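Local coordinates for assembly chaperone of ribosomal protein L4 (Acl4) (Chaetomium thermophilum, PDB 5TQB), which probably acts as a dedicated chaperone that binds ribosomal protein L4 and protects it until assembly into the ribosome, using a superhelical tetratricopeptide-repeat fold, at residues Val262-Tyr273 with Leu320-Ile331. Residues are numbered along the deposited sequence; the frame is centred on the assembly and turned at random.
Sequences VEVWYLGGYARY and LGEHAKELIASI
Tyr266 and His323 both carry CG anti to the backbone N (chi1 172° and -169°), which sends the two rings across the groove between helices 262-281 and 318-333 until they meet rim to rim. There Tyr266 OH and His323 ND1 are hydrogen-bonded at 2.5 Å, a length too short to be trusted at this resolution, with ND1 in the plane of the phenol ring; either atom could be the donor. The Tyr266 ring is a knob in the hole formed by Leu320, His323, Ala324 and Leu327. Leu320 lies over one face, its CG 4.0 Å from the Tyr266 ring centroid, while Ala324 CB comes to the edge. Leu327 divides its branches: CD1 touches the edge of the Tyr270 ring, 3.6 Å from Tyr270 CD2, and also covers a face of the His323 imidazole near its rim. Its other methyl, CD2, makes a CH-pi contact over the centre of the Tyr273 ring, 3.7 Å from the centroid. At that ring's edge, Ile331 CG1 approaches Tyr273 CD2 at 3.7 Å. Ser330 OG and Tyr273 OH are hydrogen-bonded at 3.1 Å. Tyr270 completes an aromatic cluster with Tyr266 and His323, its ring oblique to the imidazole. A leucine in place of Tyr266 would probably leave His323 ND1 without its hydroxyl mate and the imidazole freer to turn. The axes of segments 262-273 and 320-331 run in the same general sense at 32°, 11.0 Å apart at closest approach; helix 291-313, between them in sequence, packs on both, resembling the alternating helices of a tetratricopeptide-repeat solenoid. Tyr266 OH also hydrogen-bonds the backbone of the other protein chain, whose basic side chain packs on His323. The phenol-imidazole pair thus joins two polar atoms in a buried, largely aromatic and aliphatic contact and probably couples the helix packing to binding of that chain.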
# COMPACT_ATOMS: atom_id res chain seq x y z
N VAL B 262 3.49 -7.35 -10.74
CA VAL B 262 4.43 -8.29 -11.31
C VAL B 262 5.63 -8.48 -10.38
O VAL B 262 6.02 -9.61 -10.08
CB VAL B 262 4.94 -7.82 -12.68
CG1 VAL B 262 6.01 -8.78 -13.24
CG2 VAL B 262 3.78 -7.69 -13.65
N GLU B 263 6.19 -7.36 -9.94
CA GLU B 263 7.42 -7.37 -9.17
C GLU B 263 7.24 -8.06 -7.82
O GLU B 263 8.19 -8.64 -7.29
CB GLU B 263 7.93 -5.95 -8.99
CG GLU B 263 9.34 -5.86 -8.41
CD GLU B 263 10.07 -4.58 -8.79
OE1 GLU B 263 11.07 -4.26 -8.13
OE2 GLU B 263 9.65 -3.91 -9.76
N VAL B 264 6.03 -8.02 -7.28
CA VAL B 264 5.77 -8.66 -6.00
C VAL B 264 5.58 -10.17 -6.16
O VAL B 264 5.98 -10.94 -5.28
CB VAL B 264 4.57 -8.03 -5.28
CG1 VAL B 264 4.20 -8.82 -4.02
CG2 VAL B 264 4.91 -6.60 -4.90
N TRP B 265 4.99 -10.61 -7.27
CA TRP B 265 4.88 -12.04 -7.53
C TRP B 265 6.28 -12.62 -7.67
O TRP B 265 6.57 -13.70 -7.16
CB TRP B 265 4.05 -12.33 -8.78
CG TRP B 265 2.56 -12.27 -8.58
CD1 TRP B 265 1.70 -11.35 -9.09
CD2 TRP B 265 1.77 -13.17 -7.80
NE1 TRP B 265 0.41 -11.62 -8.69
CE2 TRP B 265 0.43 -12.73 -7.89
CE3 TRP B 265 2.05 -14.30 -7.03
CZ2 TRP B 265 -0.62 -13.39 -7.24
CZ3 TRP B 265 1.01 -14.95 -6.39
CH2 TRP B 265 -0.31 -14.49 -6.50
N TYR B 266 7.15 -11.88 -8.34
CA TYR B 266 8.53 -12.30 -8.51
C TYR B 266 9.27 -12.39 -7.17
O TYR B 266 9.89 -13.40 -6.86
CB TYR B 266 9.27 -11.34 -9.43
CG TYR B 266 10.75 -11.61 -9.49
CD1 TYR B 266 11.25 -12.65 -10.26
CD2 TYR B 266 11.64 -10.84 -8.76
CE1 TYR B 266 12.59 -12.91 -10.31
CE2 TYR B 266 12.99 -11.10 -8.81
CZ TYR B 266 13.46 -12.13 -9.58
OH TYR B 266 14.81 -12.38 -9.63
N LEU B 267 9.19 -11.33 -6.38
CA LEU B 267 9.90 -11.29 -5.11
C LEU B 267 9.43 -12.41 -4.18
O LEU B 267 10.24 -13.03 -3.49
CB LEU B 267 9.75 -9.92 -4.45
CG LEU B 267 10.57 -8.81 -5.10
CD1 LEU B 267 10.17 -7.44 -4.53
CD2 LEU B 267 12.08 -9.04 -4.92
N GLY B 268 8.13 -12.67 -4.17
CA GLY B 268 7.57 -13.72 -3.34
C GLY B 268 8.01 -15.09 -3.83
O GLY B 268 8.32 -15.98 -3.03
N GLY B 269 8.05 -15.25 -5.15
CA GLY B 269 8.52 -16.49 -5.74
C GLY B 269 10.00 -16.71 -5.46
O GLY B 269 10.42 -17.83 -5.16
N TYR B 270 10.78 -15.64 -5.56
CA TYR B 270 12.22 -15.74 -5.34
C TYR B 270 12.51 -15.99 -3.86
O TYR B 270 13.38 -16.79 -3.52
CB TYR B 270 12.93 -14.48 -5.81
CG TYR B 270 14.44 -14.63 -5.83
CD1 TYR B 270 15.24 -13.87 -4.98
CD2 TYR B 270 15.05 -15.54 -6.68
CE1 TYR B 270 16.62 -14.02 -5.00
CE2 TYR B 270 16.42 -15.69 -6.70
CZ TYR B 270 17.20 -14.92 -5.86
OH TYR B 270 18.57 -15.07 -5.88
N ALA B 271 11.78 -15.30 -2.99
CA ALA B 271 11.96 -15.48 -1.56
C ALA B 271 11.68 -16.93 -1.17
O ALA B 271 12.32 -17.48 -0.28
CB ALA B 271 11.04 -14.54 -0.79
N ARG B 272 10.72 -17.54 -1.85
CA ARG B 272 10.32 -18.90 -1.54
C ARG B 272 11.30 -19.89 -2.16
O ARG B 272 11.55 -20.97 -1.61
CB ARG B 272 8.88 -19.14 -2.03
CG ARG B 272 7.83 -18.46 -1.15
CD ARG B 272 6.45 -18.42 -1.79
NE ARG B 272 5.46 -17.87 -0.87
CZ ARG B 272 5.36 -16.57 -0.56
NH1 ARG B 272 4.42 -16.17 0.29
NH2 ARG B 272 6.18 -15.68 -1.09
N TYR B 273 11.90 -19.50 -3.28
CA TYR B 273 12.94 -20.31 -3.92
C TYR B 273 14.18 -20.36 -3.05
O TYR B 273 14.78 -21.42 -2.85
CB TYR B 273 13.28 -19.73 -5.30
CG TYR B 273 14.40 -20.46 -6.01
CD1 TYR B 273 15.72 -20.10 -5.81
CD2 TYR B 273 14.12 -21.50 -6.89
CE1 TYR B 273 16.75 -20.76 -6.45
CE2 TYR B 273 15.15 -22.16 -7.54
CZ TYR B 273 16.46 -21.79 -7.32
OH TYR B 273 17.48 -22.45 -7.97
N LEU B 320 13.71 -9.38 -15.59
CA LEU B 320 12.95 -10.03 -14.53
C LEU B 320 12.12 -11.17 -15.10
O LEU B 320 11.96 -12.22 -14.47
CB LEU B 320 12.06 -9.01 -13.82
CG LEU B 320 11.23 -9.52 -12.64
CD1 LEU B 320 11.07 -8.41 -11.62
CD2 LEU B 320 9.86 -10.02 -13.08
N GLY B 321 11.59 -10.96 -16.30
CA GLY B 321 10.79 -11.97 -16.97
C GLY B 321 11.59 -13.20 -17.32
O GLY B 321 11.12 -14.32 -17.19
N GLU B 322 12.82 -13.00 -17.78
CA GLU B 322 13.66 -14.13 -18.16
C GLU B 322 14.17 -14.88 -16.93
O GLU B 322 14.35 -16.09 -16.98
CB GLU B 322 14.83 -13.67 -19.03
CG GLU B 322 14.40 -13.01 -20.34
CD GLU B 322 13.42 -13.85 -21.15
OE1 GLU B 322 13.57 -15.09 -21.17
OE2 GLU B 322 12.49 -13.27 -21.75
N HIS B 323 14.40 -14.17 -15.83
CA HIS B 323 14.89 -14.81 -14.62
C HIS B 323 13.83 -15.71 -14.00
O HIS B 323 14.13 -16.79 -13.50
CB HIS B 323 15.35 -13.79 -13.59
CG HIS B 323 16.11 -14.39 -12.45
ND1 HIS B 323 16.02 -13.91 -11.16
CD2 HIS B 323 16.99 -15.42 -12.41
CE1 HIS B 323 16.80 -14.62 -10.38
NE2 HIS B 323 17.40 -15.55 -11.11
N ALA B 324 12.58 -15.24 -14.03
CA ALA B 324 11.47 -16.02 -13.51
C ALA B 324 11.39 -17.34 -14.26
O ALA B 324 11.16 -18.40 -13.66
CB ALA B 324 10.17 -15.24 -13.63
N LYS B 325 11.60 -17.29 -15.57
CA LYS B 325 11.62 -18.51 -16.37
C LYS B 325 12.74 -19.44 -15.93
O LYS B 325 12.51 -20.63 -15.73
CB LYS B 325 11.75 -18.17 -17.86
CG LYS B 325 10.53 -17.47 -18.44
CD LYS B 325 10.75 -17.09 -19.90
CE LYS B 325 9.68 -16.13 -20.39
NZ LYS B 325 9.88 -15.76 -21.82
N GLU B 326 13.95 -18.90 -15.76
CA GLU B 326 15.10 -19.70 -15.33
C GLU B 326 14.81 -20.42 -14.02
O GLU B 326 15.14 -21.59 -13.86
CB GLU B 326 16.34 -18.83 -15.10
CG GLU B 326 16.95 -18.20 -16.34
CD GLU B 326 18.18 -17.37 -15.99
OE1 GLU B 326 19.09 -17.92 -15.33
OE2 GLU B 326 18.24 -16.18 -16.37
N LEU B 327 14.18 -19.70 -13.09
CA LEU B 327 13.88 -20.24 -11.77
C LEU B 327 12.86 -21.38 -11.84
O LEU B 327 13.00 -22.38 -11.14
CB LEU B 327 13.37 -19.13 -10.85
CG LEU B 327 14.42 -18.09 -10.44
CD1 LEU B 327 13.77 -16.85 -9.82
CD2 LEU B 327 15.44 -18.69 -9.47
N ILE B 328 11.85 -21.23 -12.69
CA ILE B 328 10.85 -22.28 -12.86
C ILE B 328 11.50 -23.52 -13.47
O ILE B 328 11.32 -24.63 -12.97
CB ILE B 328 9.68 -21.82 -13.73
CG1 ILE B 328 8.89 -20.73 -13.00
CG2 ILE B 328 8.76 -22.99 -14.06
CD1 ILE B 328 7.83 -20.05 -13.83
N ALA B 329 12.26 -23.33 -14.54
CA ALA B 329 12.96 -24.42 -15.21
C ALA B 329 13.87 -25.14 -14.23
O ALA B 329 14.02 -26.37 -14.28
CB ALA B 329 13.76 -23.89 -16.38
N SER B 330 14.47 -24.38 -13.33
CA SER B 330 15.35 -24.92 -12.31
C SER B 330 14.61 -25.80 -11.29
O SER B 330 15.05 -26.91 -10.99
CB SER B 330 16.07 -23.79 -11.58
OG SER B 330 16.57 -24.24 -10.33
N ILE B 331 13.50 -25.29 -10.76
CA ILE B 331 12.69 -26.04 -9.81
C ILE B 331 12.20 -27.35 -10.44
O ILE B 331 12.11 -28.37 -9.77
CB ILE B 331 11.46 -25.22 -9.34
CG1 ILE B 331 11.92 -24.01 -8.53
CG2 ILE B 331 10.54 -26.07 -8.47
CD1 ILE B 331 10.82 -23.00 -8.27